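Local coordinates for packaging protein UL32 (Human herpesvirus 8 type M, PDB 6XF9), which probably helps bring newly made capsids to nuclear replication compartments, and assembles into a pentameric zinc-binding ring required for packaging of the viral genome, at residues C296-C301 and R356-Q361; C317-H322 and H366-P371. All coordinates share one frame; numbering follows the deposited sequence.

Contact 1 of 2, residues C296-C301 and R356-Q361; sequences CLLCEC and RGCTPQ. With ZN (zinc ion), chain P.
Cys358 SG points at the first turn of helix 297-304 and meets two leucines there, with Leu298 the nearer. The branch that touches is CD2 of Leu298, 3.8 Å from Cys358 SG; Leu297 is looser, its CB 4.5 Å from Cys358 SG. The CB atoms of both leucines and of Cys358 point across the gap, and the cysteine holds SG anti to its carbonyl carbon (chi1 -71°), which carries the sulfur to Leu298 CD2. No hydrogen bond links the segments; the contact is small, apolar and buried, 101 Å² in all, with the nearest CA atoms, those of Leu297 and Cys358, 8.1 Å apart. Another flank of the same helix start carries a CxxC zinc site: Cys296 SG and Cys299 SG each bind the zinc ion at 2.3 Å, and His366 and Cys373 complete a set of three cysteines and one histidine. Cys296 is also the N-cap of the helix. Its SG, anti to the backbone N (chi1 172°), accepts a hydrogen bond from Cys299 N at 3.5 Å with an N-H...S angle of 150°, so one thiolate serves both metal and helix start, and the bond probably tempers its negative charge. Leu298, between the two ligands in sequence, turns instead toward the junction of helices 349-357 and 360-369, where Ile355, Ile363 and His366 also touch it. Cys358 is the first residue to leave helical geometry after helix 349-357, and Thr359 next to it is the N-cap of helix 360-369, its OG1 accepting from Glu362 N.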
ATOM      1  N   CYS D 296      19.873 -32.894   9.972  1.00 47.87           N
ATOM      2  CA  CYS D 296      21.243 -32.682   9.541  1.00 46.23           C
ATOM      3  C   CYS D 296      22.181 -33.612  10.287  1.00 45.08           C
ATOM      4  O   CYS D 296      22.165 -33.660  11.524  1.00 43.93           O
ATOM      5  CB  CYS D 296      21.640 -31.241   9.773  1.00 43.79           C
ATOM      6  SG  CYS D 296      23.380 -30.954   9.471  1.00 42.44           S
ATOM      7  N   LEU D 297      22.986 -34.375   9.542  1.00 56.73           N
ATOM      8  CA  LEU D 297      23.846 -35.355  10.204  1.00 55.86           C
ATOM      9  C   LEU D 297      25.042 -34.702  10.858  1.00 54.06           C
ATOM     10  O   LEU D 297      25.496 -35.173  11.902  1.00 53.25           O
ATOM     11  CB  LEU D 297      24.351 -36.397   9.217  1.00 56.90           C
ATOM     12  CG  LEU D 297      23.483 -37.625   9.054  1.00 57.93           C
ATOM     13  CD1 LEU D 297      23.968 -38.386   7.827  1.00 58.78           C
ATOM     14  CD2 LEU D 297      23.608 -38.460  10.302  1.00 57.06           C
ATOM     15  N   LEU D 298      25.551 -33.612  10.276  1.00 43.91           N
ATOM     16  CA  LEU D 298      26.694 -32.932  10.860  1.00 42.33           C
ATOM     17  C   LEU D 298      26.336 -32.233  12.160  1.00 40.52           C
ATOM     18  O   LEU D 298      27.217 -31.992  12.993  1.00 39.52           O
ATOM     19  CB  LEU D 298      27.284 -31.945   9.855  1.00 42.89           C
ATOM     20  CG  LEU D 298      27.596 -32.567   8.493  1.00 44.89           C
ATOM     21  CD1 LEU D 298      28.062 -31.528   7.509  1.00 45.63           C
ATOM     22  CD2 LEU D 298      28.670 -33.598   8.691  1.00 45.30           C
ATOM     23  N   CYS D 299      25.077 -31.845  12.342  1.00 45.96           N
ATOM     24  CA  CYS D 299      24.669 -31.324  13.642  1.00 44.22           C
ATOM     25  C   CYS D 299      24.601 -32.430  14.681  1.00 44.54           C
ATOM     26  O   CYS D 299      24.853 -32.177  15.862  1.00 43.24           O
ATOM     27  CB  CYS D 299      23.317 -30.609  13.549  1.00 44.37           C
ATOM     28  SG  CYS D 299      23.372 -28.936  12.814  1.00 43.15           S
ATOM     29  N   GLU D 300      24.208 -33.643  14.283  1.00 55.26           N
ATOM     30  CA  GLU D 300      24.307 -34.770  15.205  1.00 55.30           C
ATOM     31  C   GLU D 300      25.754 -34.954  15.636  1.00 54.19           C
ATOM     32  O   GLU D 300      26.045 -35.092  16.827  1.00 53.49           O
ATOM     33  CB  GLU D 300      23.787 -36.047  14.541  1.00 57.21           C
ATOM     34  CG  GLU D 300      22.388 -35.924  13.966  1.00 59.07           C
ATOM     35  CD  GLU D 300      21.351 -35.538  14.984  1.00 59.30           C
ATOM     36  OE1 GLU D 300      21.452 -36.020  16.119  1.00 58.66           O
ATOM     37  OE2 GLU D 300      20.457 -34.716  14.666  1.00 60.25           O
ATOM     38  N   CYS D 301      26.686 -34.873  14.684  1.00 56.67           N
ATOM     39  CA  CYS D 301      28.093 -35.047  15.012  1.00 56.12           C
ATOM     40  C   CYS D 301      28.570 -34.001  15.994  1.00 54.69           C
ATOM     41  O   CYS D 301      29.445 -34.277  16.820  1.00 54.54           O
ATOM     42  CB  CYS D 301      28.938 -35.000  13.745  1.00 57.29           C
ATOM     43  SG  CYS D 301      28.634 -36.439  12.716  1.00 59.31           S
ATOM     44  N   ARG D 356      32.877 -37.330   5.115  1.00 73.04           N
ATOM     45  CA  ARG D 356      33.234 -37.478   3.704  1.00 74.24           C
ATOM     46  C   ARG D 356      32.157 -38.172   2.892  1.00 74.44           C
ATOM     47  O   ARG D 356      32.176 -38.083   1.662  1.00 75.55           O
ATOM     48  CB  ARG D 356      34.549 -38.229   3.584  1.00 74.87           C
ATOM     49  CG  ARG D 356      35.675 -37.453   4.226  1.00 75.09           C
ATOM     50  CD  ARG D 356      36.993 -38.127   3.994  1.00 76.01           C
ATOM     51  NE  ARG D 356      37.249 -38.283   2.567  1.00 77.30           N
ATOM     52  CZ  ARG D 356      38.176 -39.087   2.065  1.00 77.95           C
ATOM     53  NH1 ARG D 356      38.948 -39.791   2.889  1.00 77.70           N
ATOM     54  NH2 ARG D 356      38.350 -39.168   0.749  1.00 78.76           N
ATOM     55  N   GLY D 357      31.266 -38.920   3.542  1.00 57.78           N
ATOM     56  CA  GLY D 357      30.147 -39.529   2.845  1.00 57.84           C
ATOM     57  C   GLY D 357      28.966 -38.606   2.636  1.00 57.85           C
ATOM     58  O   GLY D 357      28.119 -38.888   1.781  1.00 58.31           O
ATOM     59  N   CYS D 358      28.866 -37.535   3.426  1.00 56.66           N
ATOM     60  CA  CYS D 358      27.807 -36.560   3.234  1.00 56.43           C
ATOM     61  C   CYS D 358      27.894 -35.954   1.843  1.00 57.36           C
ATOM     62  O   CYS D 358      28.979 -35.804   1.274  1.00 58.20           O
ATOM     63  CB  CYS D 358      27.885 -35.457   4.289  1.00 55.49           C
ATOM     64  SG  CYS D 358      27.413 -35.968   5.972  1.00 54.25           S
ATOM     65  N   THR D 359      26.735 -35.589   1.304  1.00 45.81           N
ATOM     66  CA  THR D 359      26.699 -34.926   0.015  1.00 46.39           C
ATOM     67  C   THR D 359      27.253 -33.506   0.145  1.00 46.49           C
ATOM     68  O   THR D 359      27.207 -32.915   1.227  1.00 45.99           O
ATOM     69  CB  THR D 359      25.266 -34.898  -0.509  1.00 45.99           C
ATOM     70  OG1 THR D 359      24.520 -33.872   0.163  1.00 45.32           O
ATOM     71  CG2 THR D 359      24.615 -36.208  -0.236  1.00 45.69           C
ATOM     72  N   PRO D 360      27.775 -32.932  -0.948  1.00 41.63           N
ATOM     73  CA  PRO D 360      28.255 -31.538  -0.872  1.00 41.98           C
ATOM     74  C   PRO D 360      27.160 -30.563  -0.501  1.00 41.19           C
ATOM     75  O   PRO D 360      27.459 -29.483   0.010  1.00 41.38           O
ATOM     76  CB  PRO D 360      28.816 -31.263  -2.276  1.00 42.94           C
ATOM     77  CG  PRO D 360      29.002 -32.627  -2.909  1.00 42.91           C
ATOM     78  CD  PRO D 360      27.929 -33.493  -2.302  1.00 42.13           C
ATOM     79  N   GLN D 361      25.897 -30.882  -0.785  1.00 54.93           N
ATOM     80  CA  GLN D 361      24.819 -30.026  -0.308  1.00 53.47           C
ATOM     81  C   GLN D 361      24.668 -30.101   1.209  1.00 53.03           C
ATOM     82  O   GLN D 361      24.463 -29.072   1.851  1.00 52.38           O
ATOM     83  CB  GLN D 361      23.505 -30.403  -0.971  1.00 52.88           C
ATOM     84  CG  GLN D 361      23.361 -30.041  -2.437  1.00 52.99           C
ATOM     85  CD  GLN D 361      23.993 -31.042  -3.349  1.00 54.03           C
ATOM     86  OE1 GLN D 361      24.341 -32.143  -2.930  1.00 54.64           O
ATOM     87  NE2 GLN D 361      24.091 -30.697  -4.625  1.00 54.49           N
TER
HETATM   88 ZN    ZN P 502      23.736 -28.911  10.516  1.00 47.64          ZN

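Contact 2 of 2, residues C317-H322 and H366-P371; sequences CEVMGH and HLFCDP. With ZN (zinc ion), chain P.
Val319 and Leu367 bring the backbones closest, CA to CA 9.7 Å, where the C-terminal parts of helices 308-321 and 360-369 approach each other, the second widened into a pi-type turn at 366-369. Phe368 fills the gap, the far end of its ring directed at helix 308-321. Val319 meets that end with one methyl: CG1, anti to the backbone N, lies 3.5 Å from Phe368 CZ and 3.8 Å from Phe368 CE2. Met320 comes to the other side of CZ, its SD 3.6 Å from Phe368 CE1. The sulfur sits 4.8 Å from the ring centroid and 65° off the ring normal, an oblique Met-aromatic contact. Bends at chi2 and chi3 bring the thioether to the ring although the CB of Met320 does not point at the opposing segment. Within its own segment, the ring has Leu367 CB 3.6 Å above one face, offset toward the rim. Ile333 of helix 329-338 touches both Val319 and Phe368, and Gln316 also packs on the phenyl group, so the aromatic end lies between helices 308-321 and 329-338. Two residues before Phe368, His366 does not reach segment 317-322, though it touches Leu312 earlier on helix 308-321; it binds the zinc ion through ND1 at 2.2 Å. Asp370 follows as N-cap of helix 371-379, with OD1 accepting from the backbone N of Cys373, another ligand, and OD2 in a salt bridge to Lys426. This is apolar helix-helix packing beside the junction of helices 360-369 and 371-379, which bear the histidine and the last cysteine of a three-cysteine, one-histidine zinc site.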
ATOM      1  N   CYS D 317      37.568 -23.728   6.922  1.00 71.51           N
ATOM      2  CA  CYS D 317      38.777 -23.028   6.479  1.00 73.37           C
ATOM      3  C   CYS D 317      39.362 -23.670   5.225  1.00 75.07           C
ATOM      4  O   CYS D 317      39.864 -22.968   4.343  1.00 76.75           O
ATOM      5  CB  CYS D 317      39.822 -22.978   7.601  1.00 72.38           C
ATOM      6  SG  CYS D 317      39.222 -22.173   9.131  1.00 70.93           S
ATOM      7  N   GLU D 318      39.327 -25.003   5.126  1.00 75.87           N
ATOM      8  CA  GLU D 318      39.858 -25.626   3.920  1.00 77.29           C
ATOM      9  C   GLU D 318      39.012 -25.240   2.723  1.00 78.55           C
ATOM     10  O   GLU D 318      39.543 -24.934   1.647  1.00 79.97           O
ATOM     11  CB  GLU D 318      39.874 -27.158   4.014  1.00 76.42           C
ATOM     12  CG  GLU D 318      40.872 -27.846   4.954  1.00 75.61           C
ATOM     13  CD  GLU D 318      41.046 -29.343   4.598  1.00 75.47           C
ATOM     14  OE1 GLU D 318      40.766 -30.231   5.433  1.00 74.00           O
ATOM     15  OE2 GLU D 318      41.355 -29.639   3.423  1.00 76.77           O
ATOM     16  N   VAL D 319      37.685 -25.246   2.897  1.00 50.17           N
ATOM     17  CA  VAL D 319      36.781 -24.911   1.803  1.00 51.09           C
ATOM     18  C   VAL D 319      36.986 -23.460   1.360  1.00 52.46           C
ATOM     19  O   VAL D 319      37.063 -23.163   0.162  1.00 53.39           O
ATOM     20  CB  VAL D 319      35.329 -25.196   2.224  1.00 49.59           C
ATOM     21  CG1 VAL D 319      34.378 -24.640   1.189  1.00 50.55           C
ATOM     22  CG2 VAL D 319      35.118 -26.692   2.433  1.00 47.86           C
ATOM     23  N   MET D 320      37.119 -22.542   2.318  1.00 67.30           N
ATOM     24  CA  MET D 320      37.330 -21.137   1.989  1.00 68.33           C
ATOM     25  C   MET D 320      38.736 -20.885   1.430  1.00 69.39           C
ATOM     26  O   MET D 320      38.896 -20.223   0.398  1.00 70.24           O
ATOM     27  CB  MET D 320      37.101 -20.297   3.239  1.00 67.65           C
ATOM     28  CG  MET D 320      35.688 -20.352   3.770  1.00 64.77           C
ATOM     29  SD  MET D 320      34.497 -19.863   2.518  1.00 64.07           S
ATOM     30  CE  MET D 320      34.295 -18.135   3.002  1.00 62.17           C
ATOM     31  N   GLY D 321      39.768 -21.439   2.074  1.00 62.20           N
ATOM     32  CA  GLY D 321      41.137 -20.989   1.856  1.00 62.54           C
ATOM     33  C   GLY D 321      42.005 -21.709   0.837  1.00 63.18           C
ATOM     34  O   GLY D 321      42.934 -21.092   0.300  1.00 63.95           O
ATOM     35  N   HIS D 322      41.726 -22.992   0.548  1.00 91.63           N
ATOM     36  CA  HIS D 322      42.623 -23.772  -0.314  1.00 92.18           C
ATOM     37  C   HIS D 322      42.515 -23.347  -1.776  1.00 93.08           C
ATOM     38  O   HIS D 322      43.528 -23.035  -2.413  1.00 93.91           O
ATOM     39  CB  HIS D 322      42.333 -25.276  -0.199  1.00 91.34           C
ATOM     40  CG  HIS D 322      42.948 -25.936   1.001  1.00 90.52           C
ATOM     41  ND1 HIS D 322      42.981 -27.308   1.155  1.00 89.59           N
ATOM     42  CD2 HIS D 322      43.550 -25.417   2.100  1.00 90.06           C
ATOM     43  CE1 HIS D 322      43.573 -27.606   2.300  1.00 88.82           C
ATOM     44  NE2 HIS D 322      43.929 -26.477   2.892  1.00 89.13           N
ATOM     45  N   HIS D 366      25.209 -27.065   5.895  1.00 42.90           N
ATOM     46  CA  HIS D 366      25.554 -26.984   7.310  1.00 40.88           C
ATOM     47  C   HIS D 366      26.562 -25.892   7.592  1.00 40.06           C
ATOM     48  O   HIS D 366      26.412 -25.155   8.566  1.00 38.20           O
ATOM     49  CB  HIS D 366      26.102 -28.336   7.802  1.00 42.04           C
ATOM     50  CG  HIS D 366      26.656 -28.290   9.193  1.00 39.99           C
ATOM     51  ND1 HIS D 366      25.859 -28.383  10.318  1.00 38.32           N
ATOM     52  CD2 HIS D 366      27.923 -28.128   9.637  1.00 39.69           C
ATOM     53  CE1 HIS D 366      26.620 -28.287  11.393  1.00 37.09           C
ATOM     54  NE2 HIS D 366      27.874 -28.120  11.008  1.00 37.86           N
ATOM     55  N   LEU D 367      27.585 -25.740   6.756  1.00 38.88           N
ATOM     56  CA  LEU D 367      28.634 -24.774   7.076  1.00 38.84           C
ATOM     57  C   LEU D 367      28.319 -23.363   6.603  1.00 38.44           C
ATOM     58  O   LEU D 367      28.853 -22.404   7.171  1.00 38.14           O
ATOM     59  CB  LEU D 367      29.974 -25.197   6.466  1.00 41.80           C
ATOM     60  CG  LEU D 367      30.682 -26.428   7.032  1.00 42.09           C
ATOM     61  CD1 LEU D 367      31.837 -26.800   6.121  1.00 45.07           C
ATOM     62  CD2 LEU D 367      31.172 -26.176   8.432  1.00 40.43           C
ATOM     63  N   PHE D 368      27.497 -23.192   5.555  1.00 36.28           N
ATOM     64  CA  PHE D 368      27.358 -21.879   4.936  1.00 35.94           C
ATOM     65  C   PHE D 368      25.929 -21.377   4.795  1.00 33.74           C
ATOM     66  O   PHE D 368      25.762 -20.180   4.565  1.00 33.02           O
ATOM     67  CB  PHE D 368      28.011 -21.866   3.539  1.00 38.96           C
ATOM     68  CG  PHE D 368      29.473 -22.309   3.513  1.00 41.91           C
ATOM     69  CD1 PHE D 368      30.493 -21.425   3.842  1.00 42.73           C
ATOM     70  CD2 PHE D 368      29.819 -23.609   3.143  1.00 44.00           C
ATOM     71  CE1 PHE D 368      31.834 -21.824   3.816  1.00 45.68           C
ATOM     72  CE2 PHE D 368      31.173 -24.017   3.112  1.00 46.79           C
ATOM     73  CZ  PHE D 368      32.169 -23.121   3.451  1.00 47.53           C
ATOM     74  N   CYS D 369      24.901 -22.226   4.935  1.00 43.90           N
ATOM     75  CA  CYS D 369      23.520 -21.840   4.636  1.00 42.51           C
ATOM     76  C   CYS D 369      22.555 -21.946   5.809  1.00 40.59           C
ATOM     77  O   CYS D 369      21.954 -20.932   6.181  1.00 39.10           O
ATOM     78  CB  CYS D 369      22.953 -22.661   3.473  1.00 43.91           C
ATOM     79  SG  CYS D 369      23.877 -22.403   1.991  1.00 46.35           S
ATOM     80  N   ASP D 370      22.329 -23.123   6.381  1.00 47.58           N
ATOM     81  CA  ASP D 370      21.179 -23.241   7.273  1.00 46.41           C
ATOM     82  C   ASP D 370      21.418 -22.433   8.544  1.00 44.57           C
ATOM     83  O   ASP D 370      22.503 -22.510   9.121  1.00 44.73           O
ATOM     84  CB  ASP D 370      20.887 -24.688   7.611  1.00 47.79           C
ATOM     85  CG  ASP D 370      19.562 -24.845   8.338  1.00 47.36           C
ATOM     86  OD1 ASP D 370      19.536 -24.588   9.554  1.00 46.29           O
ATOM     87  OD2 ASP D 370      18.531 -25.176   7.700  1.00 48.39           O
ATOM     88  N   PRO D 371      20.457 -21.612   8.982  1.00 37.50           N
ATOM     89  CA  PRO D 371      20.684 -20.807  10.194  1.00 35.92           C
ATOM     90  C   PRO D 371      20.604 -21.617  11.484  1.00 35.70           C
ATOM     91  O   PRO D 371      21.120 -21.156  12.501  1.00 34.94           O
ATOM     92  CB  PRO D 371      19.582 -19.741  10.113  1.00 34.96           C
ATOM     93  CG  PRO D 371      18.476 -20.408   9.394  1.00 35.75           C
ATOM     94  CD  PRO D 371      19.099 -21.403   8.438  1.00 37.42           C
TER
HETATM   95 ZN    ZN P 502      23.736 -28.911  10.516  1.00 47.64          ZN

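In the fold
Segment 356-361 runs into the start of helix 360-369 and segment 366-371 covers its end; the centres of contacts 1 and 2 are 12 Å apart, and the two share one zinc ion. Contact 1 supplies the CxxC pair and contact 2 the histidine, while Cys373, just beyond 366-371, completes the set of four ligands. The two touch directly: Cys299 SG lies 3.6 Å and Cys296 SG 3.7 Å from His366 ND1, and Leu298 CD1 packs 3.8 Å from His366 CB, so Leu298 also borders the metal site. Phe368 stands farther off, its side chain about 12 Å from that of Cys296. The segments alternate along the chain, and helices 297-304 and 308-321, consecutive in sequence, both pack against helix 360-369.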